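Local coordinates for probable ss-1,3-N-acetylglucosaminyltransferase (PDB 6H1J), which is a probable glycosyltransferase of family 2, built on a GT-A type fold and carrying a TarS-type linker domain, at residues L43-K48 / R118-L123; E129-L134 / S210-I215. All blocks are in the same frame, centred on the assembly; numbering follows the deposited sequence.

Contact 1 (L43-K48 / R118-L123); sequences LNQTMK and RALEDL. With MG (magnesium ion), chain I.
Q45 CG stands anti to the carbonyl carbon (chi1 -74°), and a bend at chi2 (-66°) turns its amide so that OE1 faces the first turn of the helix that has R118 at its N-cap position. There the backbone N of L120 donates to Q45 OE1 at 2.9 Å, a nearly straight bond (169°), while Q45 CG lies against L120 CD1. T46 is set differently: its OG1 sits between the backbone N and the carbonyl carbon, and donates to E121 OE1 at 2.9 Å, meeting the carboxylate on its anti side and out of its plane. One water links the loop to the helix, giving protons to Q45 OE1 and T46 OG1 and accepting from the backbone N of M47 and of E121, so the amide next after that of L120 is bonded as well. M47 adds an apolar touch, CE to L120 CB at 4.1 Å. The loop's other side binds a magnesium ion through Q45 O (2.3 Å) and M47 O, with four waters completing six ligands. The contact thus ties the loop between helix 35-43 and strand 52-58 to the start of helix 119-129, with Y52, V22, V24 and L115 of three neighbouring strands packed around its apolar side chains.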
ATOM      1  N   LEU B  43     -13.880 -15.220 -52.007  1.00 21.96           N
ATOM      2  CA  LEU B  43     -14.226 -15.866 -53.269  1.00 25.03           C
ATOM      3  C   LEU B  43     -12.975 -16.424 -53.957  1.00 25.33           C
ATOM      4  O   LEU B  43     -13.093 -17.410 -54.669  1.00 26.30           O
ATOM      5  CB  LEU B  43     -14.971 -14.873 -54.157  1.00 24.96           C
ATOM      6  CG  LEU B  43     -16.308 -14.408 -53.590  1.00 27.53           C
ATOM      7  CD1 LEU B  43     -17.013 -13.498 -54.568  1.00 29.66           C
ATOM      8  CD2 LEU B  43     -17.199 -15.576 -53.211  1.00 29.18           C
ATOM      9  N   ASN B  44     -11.796 -15.858 -53.683  1.00 24.37           N
ATOM     10  CA  ASN B  44     -10.529 -16.317 -54.253  1.00 27.47           C
ATOM     11  C   ASN B  44      -9.850 -17.327 -53.309  1.00 27.07           C
ATOM     12  O   ASN B  44      -8.860 -17.016 -52.670  1.00 33.19           O
ATOM     13  CB  ASN B  44      -9.604 -15.126 -54.531  1.00 32.07           C
ATOM     14  CG  ASN B  44      -8.291 -15.514 -55.191  1.00 38.28           C
ATOM     15  OD1 ASN B  44      -8.257 -16.403 -56.040  1.00 42.69           O
ATOM     16  ND2 ASN B  44      -7.212 -14.829 -54.847  1.00 39.35           N
ATOM     17  N   GLN B  45     -10.392 -18.538 -53.195  1.00 26.53           N
ATOM     18  CA  GLN B  45      -9.811 -19.582 -52.311  1.00 26.53           C
ATOM     19  C   GLN B  45      -9.334 -20.760 -53.164  1.00 27.81           C
ATOM     20  O   GLN B  45      -9.944 -21.061 -54.201  1.00 26.17           O
ATOM     21  CB  GLN B  45     -10.860 -20.061 -51.306  1.00 25.56           C
ATOM     22  CG  GLN B  45     -11.137 -19.064 -50.182  1.00 25.40           C
ATOM     23  CD  GLN B  45      -9.958 -18.855 -49.258  1.00 26.17           C
ATOM     24  OE1 GLN B  45      -9.496 -19.806 -48.614  1.00 22.65           O
ATOM     25  NE2 GLN B  45      -9.492 -17.607 -49.168  1.00 22.11           N
ATOM     26  N   THR B  46      -8.270 -21.438 -52.724  1.00 27.33           N
ATOM     27  CA  THR B  46      -7.833 -22.710 -53.324  1.00 27.23           C
ATOM     28  C   THR B  46      -8.908 -23.792 -53.157  1.00 28.81           C
ATOM     29  O   THR B  46      -9.004 -24.699 -53.996  1.00 29.07           O
ATOM     30  CB  THR B  46      -6.497 -23.186 -52.763  1.00 28.05           C
ATOM     31  OG1 THR B  46      -6.605 -23.268 -51.336  1.00 27.28           O
ATOM     32  CG2 THR B  46      -5.356 -22.288 -53.179  1.00 29.66           C
ATOM     33  N   MET B  47      -9.703 -23.719 -52.077  1.00 26.15           N
ATOM     34  CA  MET B  47     -10.848 -24.621 -51.901  1.00 26.04           C
ATOM     35  C   MET B  47     -11.818 -24.436 -53.088  1.00 25.87           C
ATOM     36  O   MET B  47     -12.127 -23.340 -53.480  1.00 25.70           O
ATOM     37  CB  MET B  47     -11.568 -24.367 -50.572  1.00 23.41           C
ATOM     38  CG  MET B  47     -12.680 -25.326 -50.277  1.00 23.89           C
ATOM     39  SD  MET B  47     -13.517 -25.147 -48.680  1.00 25.50           S
ATOM     40  CE  MET B  47     -12.375 -25.997 -47.599  1.00 24.13           C
ATOM     41  N   LYS B  48     -12.354 -25.546 -53.592  1.00 28.47           N
ATOM     42  CA  LYS B  48     -13.339 -25.555 -54.641  1.00 29.50           C
ATOM     43  C   LYS B  48     -14.530 -24.681 -54.223  1.00 28.59           C
ATOM     44  O   LYS B  48     -15.053 -24.839 -53.132  1.00 25.36           O
ATOM     45  CB  LYS B  48     -13.763 -27.012 -54.864  1.00 37.86           C
ATOM     46  CG  LYS B  48     -14.634 -27.293 -56.084  1.00 43.61           C
ATOM     47  CD  LYS B  48     -15.035 -28.766 -56.197  1.00 44.60           C
ATOM     48  CE  LYS B  48     -13.868 -29.715 -56.009  1.00 47.04           C
ATOM     49  N   ARG B 118      -5.178 -19.653 -49.336  1.00 25.37           N
ATOM     50  CA  ARG B 118      -5.103 -21.078 -48.903  1.00 25.84           C
ATOM     51  C   ARG B 118      -5.702 -21.283 -47.505  1.00 24.65           C
ATOM     52  O   ARG B 118      -5.549 -22.391 -46.964  1.00 24.10           O
ATOM     53  CB  ARG B 118      -3.646 -21.551 -48.913  1.00 27.87           C
ATOM     54  CG  ARG B 118      -2.935 -21.357 -50.243  1.00 32.07           C
ATOM     55  CD  ARG B 118      -1.588 -22.049 -50.271  1.00 35.66           C
ATOM     56  NE  ARG B 118      -1.537 -23.182 -49.359  1.00 38.62           N
ATOM     57  CZ  ARG B 118      -1.690 -24.449 -49.723  1.00 48.66           C
ATOM     58  NH1 ARG B 118      -2.799 -24.835 -50.331  1.00 44.40           N
ATOM     59  NH2 ARG B 118      -0.733 -25.326 -49.476  1.00 49.03           N
ATOM     60  N   ALA B 119      -6.390 -20.274 -46.968  1.00 23.93           N
ATOM     61  CA  ALA B 119      -6.949 -20.331 -45.610  1.00 23.04           C
ATOM     62  C   ALA B 119      -7.968 -21.467 -45.446  1.00 23.30           C
ATOM     63  O   ALA B 119      -7.838 -22.302 -44.528  1.00 20.85           O
ATOM     64  CB  ALA B 119      -7.566 -19.011 -45.208  1.00 22.17           C
ATOM     65  N   LEU B 120      -9.023 -21.480 -46.258  1.00 21.92           N
ATOM     66  CA  LEU B 120     -10.117 -22.446 -46.006  1.00 23.31           C
ATOM     67  C   LEU B 120      -9.648 -23.893 -46.229  1.00 22.60           C
ATOM     68  O   LEU B 120      -9.860 -24.770 -45.384  1.00 20.54           O
ATOM     69  CB  LEU B 120     -11.321 -22.102 -46.885  1.00 24.02           C
ATOM     70  CG  LEU B 120     -12.003 -20.759 -46.621  1.00 24.36           C
ATOM     71  CD1 LEU B 120     -13.336 -20.665 -47.345  1.00 23.75           C
ATOM     72  CD2 LEU B 120     -12.193 -20.482 -45.138  1.00 23.74           C
ATOM     73  N   GLU B 121      -8.948 -24.126 -47.337  1.00 22.70           N
ATOM     74  CA  GLU B 121      -8.457 -25.455 -47.674  1.00 26.25           C
ATOM     75  C   GLU B 121      -7.472 -25.970 -46.604  1.00 24.75           C
ATOM     76  O   GLU B 121      -7.596 -27.126 -46.123  1.00 23.17           O
ATOM     77  CB  GLU B 121      -7.788 -25.440 -49.047  1.00 28.39           C
ATOM     78  CG  GLU B 121      -7.021 -26.711 -49.304  1.00 33.00           C
ATOM     79  CD  GLU B 121      -6.829 -27.058 -50.749  1.00 40.95           C
ATOM     80  OE1 GLU B 121      -6.353 -26.172 -51.502  1.00 48.70           O
ATOM     81  OE2 GLU B 121      -7.202 -28.187 -51.109  1.00 47.90           O
ATOM     82  N   ASP B 122      -6.450 -25.170 -46.289  1.00 23.03           N
ATOM     83  CA  ASP B 122      -5.394 -25.615 -45.373  1.00 24.82           C
ATOM     84  C   ASP B 122      -5.966 -25.830 -43.969  1.00 24.53           C
ATOM     85  O   ASP B 122      -5.598 -26.799 -43.292  1.00 24.75           O
ATOM     86  CB  ASP B 122      -4.206 -24.657 -45.353  1.00 25.72           C
ATOM     87  CG  ASP B 122      -3.314 -24.754 -46.572  1.00 27.62           C
ATOM     88  OD1 ASP B 122      -3.622 -25.567 -47.462  1.00 28.26           O
ATOM     89  OD2 ASP B 122      -2.313 -24.022 -46.622  1.00 30.68           O
ATOM     90  N   LEU B 123      -6.836 -24.918 -43.507  1.00 24.70           N
ATOM     91  CA  LEU B 123      -7.367 -25.040 -42.150  1.00 23.39           C
ATOM     92  C   LEU B 123      -8.331 -26.224 -42.093  1.00 22.32           C
ATOM     93  O   LEU B 123      -8.263 -27.031 -41.153  1.00 19.49           O
ATOM     94  CB  LEU B 123      -8.036 -23.752 -41.673  1.00 24.03           C
ATOM     95  CG  LEU B 123      -7.110 -22.722 -41.006  1.00 29.38           C
ATOM     96  CD1 LEU B 123      -5.805 -22.540 -41.762  1.00 32.56           C
ATOM     97  CD2 LEU B 123      -7.800 -21.377 -40.820  1.00 28.76           C
TER
HETATM   98 MG    MG I 401     -11.584 -22.024 -55.474  1.00 44.21          MG
HETATM   99  O   HOH W   1     -13.043 -20.626 -54.781  1.00 34.31           O
HETATM  100  O   HOH W   2      -8.532 -22.378 -49.620  1.00 18.24           O
HETATM  101  O   HOH W   3     -10.335 -23.857 -56.389  1.00 35.16           O
HETATM  102  O   HOH W   4     -13.031 -23.063 -57.363  1.00 38.41           O
HETATM  103  O   HOH W   5     -10.565 -20.914 -57.517  1.00 46.23           O

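Contact 2 (E129-L134 / S210-I215); sequences ENNSDL and SKNYSI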
ATOM      1  N   GLU B 129      -7.700 -34.017 -40.874  1.00 29.14           N
ATOM      2  CA  GLU B 129      -6.582 -34.905 -40.523  1.00 33.77           C
ATOM      3  C   GLU B 129      -6.535 -35.205 -39.018  1.00 33.30           C
ATOM      4  O   GLU B 129      -6.250 -36.331 -38.621  1.00 31.37           O
ATOM      5  CB  GLU B 129      -5.249 -34.293 -40.953  1.00 38.26           C
ATOM      6  CG  GLU B 129      -4.968 -34.479 -42.426  1.00 49.48           C
ATOM      7  CD  GLU B 129      -3.964 -33.515 -43.040  1.00 57.68           C
ATOM      8  OE1 GLU B 129      -4.016 -33.327 -44.280  1.00 65.25           O
ATOM      9  OE2 GLU B 129      -3.133 -32.958 -42.293  1.00 62.77           O
ATOM     10  N   ASN B 130      -6.801 -34.194 -38.183  1.00 26.09           N
ATOM     11  CA  ASN B 130      -6.568 -34.244 -36.759  1.00 25.65           C
ATOM     12  C   ASN B 130      -7.875 -34.302 -35.955  1.00 25.49           C
ATOM     13  O   ASN B 130      -7.858 -34.037 -34.744  1.00 25.65           O
ATOM     14  CB  ASN B 130      -5.709 -33.034 -36.410  1.00 24.80           C
ATOM     15  CG  ASN B 130      -4.312 -33.181 -36.969  1.00 26.18           C
ATOM     16  OD1 ASN B 130      -3.600 -34.126 -36.627  1.00 26.79           O
ATOM     17  ND2 ASN B 130      -3.900 -32.268 -37.823  1.00 26.15           N
ATOM     18  N   ASN B 131      -9.006 -34.564 -36.620  1.00 23.33           N
ATOM     19  CA  ASN B 131     -10.335 -34.631 -35.961  1.00 25.51           C
ATOM     20  C   ASN B 131     -10.551 -33.390 -35.086  1.00 24.09           C
ATOM     21  O   ASN B 131     -10.994 -33.507 -33.949  1.00 24.69           O
ATOM     22  CB  ASN B 131     -10.513 -35.951 -35.180  1.00 29.98           C
ATOM     23  CG  ASN B 131     -11.930 -36.210 -34.674  1.00 34.88           C
ATOM     24  OD1 ASN B 131     -12.914 -35.746 -35.254  1.00 39.57           O
ATOM     25  ND2 ASN B 131     -12.057 -36.955 -33.578  1.00 39.08           N
ATOM     26  N   SER B 132     -10.245 -32.190 -35.622  1.00 25.73           N
ATOM     27  CA  SER B 132     -10.218 -30.948 -34.793  1.00 25.04           C
ATOM     28  C   SER B 132     -11.622 -30.354 -34.646  1.00 24.42           C
ATOM     29  O   SER B 132     -12.346 -30.253 -35.616  1.00 23.16           O
ATOM     30  CB  SER B 132      -9.289 -29.914 -35.342  1.00 23.96           C
ATOM     31  OG  SER B 132      -8.005 -30.438 -35.521  1.00 26.46           O
ATOM     32  N   ASP B 133     -11.943 -29.905 -33.425  1.00 23.48           N
ATOM     33  CA  ASP B 133     -13.162 -29.124 -33.149  1.00 23.01           C
ATOM     34  C   ASP B 133     -12.896 -27.657 -33.502  1.00 22.19           C
ATOM     35  O   ASP B 133     -13.815 -26.901 -33.878  1.00 20.56           O
ATOM     36  CB  ASP B 133     -13.636 -29.322 -31.710  1.00 24.39           C
ATOM     37  CG  ASP B 133     -13.865 -30.784 -31.367  1.00 29.34           C
ATOM     38  OD1 ASP B 133     -14.709 -31.396 -32.082  1.00 28.50           O
ATOM     39  OD2 ASP B 133     -13.170 -31.317 -30.401  1.00 27.63           O
ATOM     40  N   LEU B 134     -11.628 -27.254 -33.408  1.00 20.78           N
ATOM     41  CA  LEU B 134     -11.260 -25.864 -33.548  1.00 21.62           C
ATOM     42  C   LEU B 134      -9.909 -25.787 -34.249  1.00 20.35           C
ATOM     43  O   LEU B 134      -9.003 -26.486 -33.866  1.00 19.61           O
ATOM     44  CB  LEU B 134     -11.176 -25.238 -32.152  1.00 21.59           C
ATOM     45  CG  LEU B 134     -10.780 -23.761 -32.108  1.00 22.43           C
ATOM     46  CD1 LEU B 134     -11.800 -22.896 -32.838  1.00 22.96           C
ATOM     47  CD2 LEU B 134     -10.583 -23.293 -30.673  1.00 23.06           C
ATOM     48  N   SER B 210     -15.282 -28.744 -26.052  1.00 22.04           N
ATOM     49  CA  SER B 210     -14.559 -29.507 -27.076  1.00 24.64           C
ATOM     50  C   SER B 210     -13.157 -29.873 -26.573  1.00 24.39           C
ATOM     51  O   SER B 210     -12.662 -29.252 -25.654  1.00 25.54           O
ATOM     52  CB  SER B 210     -14.487 -28.702 -28.368  1.00 24.80           C
ATOM     53  OG  SER B 210     -13.773 -27.484 -28.158  1.00 26.73           O
ATOM     54  N   LYS B 211     -12.507 -30.859 -27.202  1.00 23.46           N
ATOM     55  CA  LYS B 211     -11.218 -31.313 -26.688  1.00 26.58           C
ATOM     56  C   LYS B 211     -10.097 -31.158 -27.707  1.00 23.28           C
ATOM     57  O   LYS B 211      -8.947 -31.062 -27.301  1.00 22.53           O
ATOM     58  CB  LYS B 211     -11.288 -32.775 -26.222  1.00 32.18           C
ATOM     59  CG  LYS B 211     -11.906 -33.741 -27.215  1.00 37.82           C
ATOM     60  CD  LYS B 211     -11.688 -35.214 -26.844  1.00 46.30           C
ATOM     61  CE  LYS B 211     -12.733 -36.130 -27.445  1.00 49.21           C
ATOM     62  NZ  LYS B 211     -12.473 -36.455 -28.866  1.00 49.25           N
ATOM     63  N   ASN B 212     -10.426 -31.109 -29.009  1.00 21.26           N
ATOM     64  CA  ASN B 212      -9.409 -31.186 -30.040  1.00 21.62           C
ATOM     65  C   ASN B 212      -9.243 -29.821 -30.737  1.00 20.72           C
ATOM     66  O   ASN B 212     -10.139 -29.350 -31.459  1.00 20.46           O
ATOM     67  CB  ASN B 212      -9.751 -32.275 -31.050  1.00 22.47           C
ATOM     68  CG  ASN B 212      -9.593 -33.675 -30.513  1.00 25.77           C
ATOM     69  OD1 ASN B 212      -9.084 -33.884 -29.411  1.00 24.83           O
ATOM     70  ND2 ASN B 212     -10.034 -34.645 -31.294  1.00 25.77           N
ATOM     71  N   TYR B 213      -8.067 -29.217 -30.550  1.00 20.16           N
ATOM     72  CA  TYR B 213      -7.747 -27.921 -31.078  1.00 20.14           C
ATOM     73  C   TYR B 213      -6.453 -28.052 -31.893  1.00 20.96           C
ATOM     74  O   TYR B 213      -5.549 -28.761 -31.481  1.00 21.95           O
ATOM     75  CB  TYR B 213      -7.516 -26.910 -29.943  1.00 19.50           C
ATOM     76  CG  TYR B 213      -8.369 -27.109 -28.715  1.00 19.92           C
ATOM     77  CD1 TYR B 213      -9.751 -27.175 -28.798  1.00 18.43           C
ATOM     78  CD2 TYR B 213      -7.792 -27.175 -27.454  1.00 20.03           C
ATOM     79  CE1 TYR B 213     -10.526 -27.363 -27.658  1.00 18.85           C
ATOM     80  CE2 TYR B 213      -8.557 -27.323 -26.299  1.00 18.55           C
ATOM     81  CZ  TYR B 213      -9.932 -27.418 -26.403  1.00 19.17           C
ATOM     82  OH  TYR B 213     -10.671 -27.560 -25.263  1.00 20.63           O
ATOM     83  N   SER B 214      -6.357 -27.325 -33.000  1.00 18.77           N
ATOM     84  CA  SER B 214      -5.191 -27.334 -33.868  1.00 19.90           C
ATOM     85  C   SER B 214      -4.791 -25.899 -34.180  1.00 19.55           C
ATOM     86  O   SER B 214      -5.644 -25.022 -34.262  1.00 19.97           O
ATOM     87  CB  SER B 214      -5.478 -28.072 -35.158  1.00 23.04           C
ATOM     88  OG  SER B 214      -5.862 -29.406 -34.877  1.00 26.93           O
ATOM     89  N   ILE B 215      -3.495 -25.707 -34.405  1.00 19.87           N
ATOM     90  CA  ILE B 215      -2.912 -24.414 -34.718  1.00 20.63           C
ATOM     91  C   ILE B 215      -2.050 -24.621 -35.951  1.00 20.70           C
ATOM     92  O   ILE B 215      -1.271 -25.531 -35.965  1.00 19.90           O
ATOM     93  CB  ILE B 215      -2.078 -23.867 -33.537  1.00 21.04           C
ATOM     94  CG1 ILE B 215      -2.924 -23.694 -32.274  1.00 20.65           C
ATOM     95  CG2 ILE B 215      -1.364 -22.571 -33.927  1.00 21.42           C
ATOM     96  CD1 ILE B 215      -2.077 -23.583 -31.021  1.00 20.80           C
TER
HETATM   97  O   HOH W   6      -9.059 -37.621 -31.951  1.00 38.07           O
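A Schellman motif ends helix 119-129, with N131, at positive phi, as its C-prime residue, and the chain then turns into a parallel beta bridge between L134 and Y213. N212 joins the two halves. Its ND2 donates to N131 O at 3.0 Å, the acceptor lying in the amide plane of N212 although the donor stands above the carbonyl plane of N131. Its carbonyl O is gripped twice, by D133 N at 2.7 Å and by L134 N at 3.2 Å, the latter in the carbonyl plane. D133 returns the bonding: with CG anti to its own carbonyl carbon (chi1 -56°), OD2 reaches back to accept from N212 N at 3.1 Å and from K211 N at 3.3 Å, both on its anti side. Two consecutive amides thus meet at one carboxylate oxygen and probably limit the rotation of the group. Beside it, D133 CB packs on S210 CB at 3.5 Å. S214 N, donating to L134 O at 2.9 Å, completes the bridge as partner of the L134 N to N212 O bond, and L134 CB touches Y213 CD1 obliquely. Here strand 134-142 begins alongside strand 213-216, with K179 of strand 177-179 bonded to the backbone of D133, and F206 and L207 of helix 198-207 against L134.

In the fold
The two contacts illustrate how the loops flanking one helix are joined to the fold: contact 1 at the start of helix 119-129, contact 2 just past its end. Their centres lie 18 Å apart and their nearest atoms about 7 Å, without touching. Contact 1 is partly buried and uses side-chain oxygens, a bridging water and a neighbouring ion site to engage a helix start. Contact 2, more deeply buried overall though N131 and K211 are exposed, divides its bonds evenly between backbone pairs and those using an asparagine or aspartate side chain. The first therefore ties loop to helix; the second joins two loops where they lead into a pair of parallel strands.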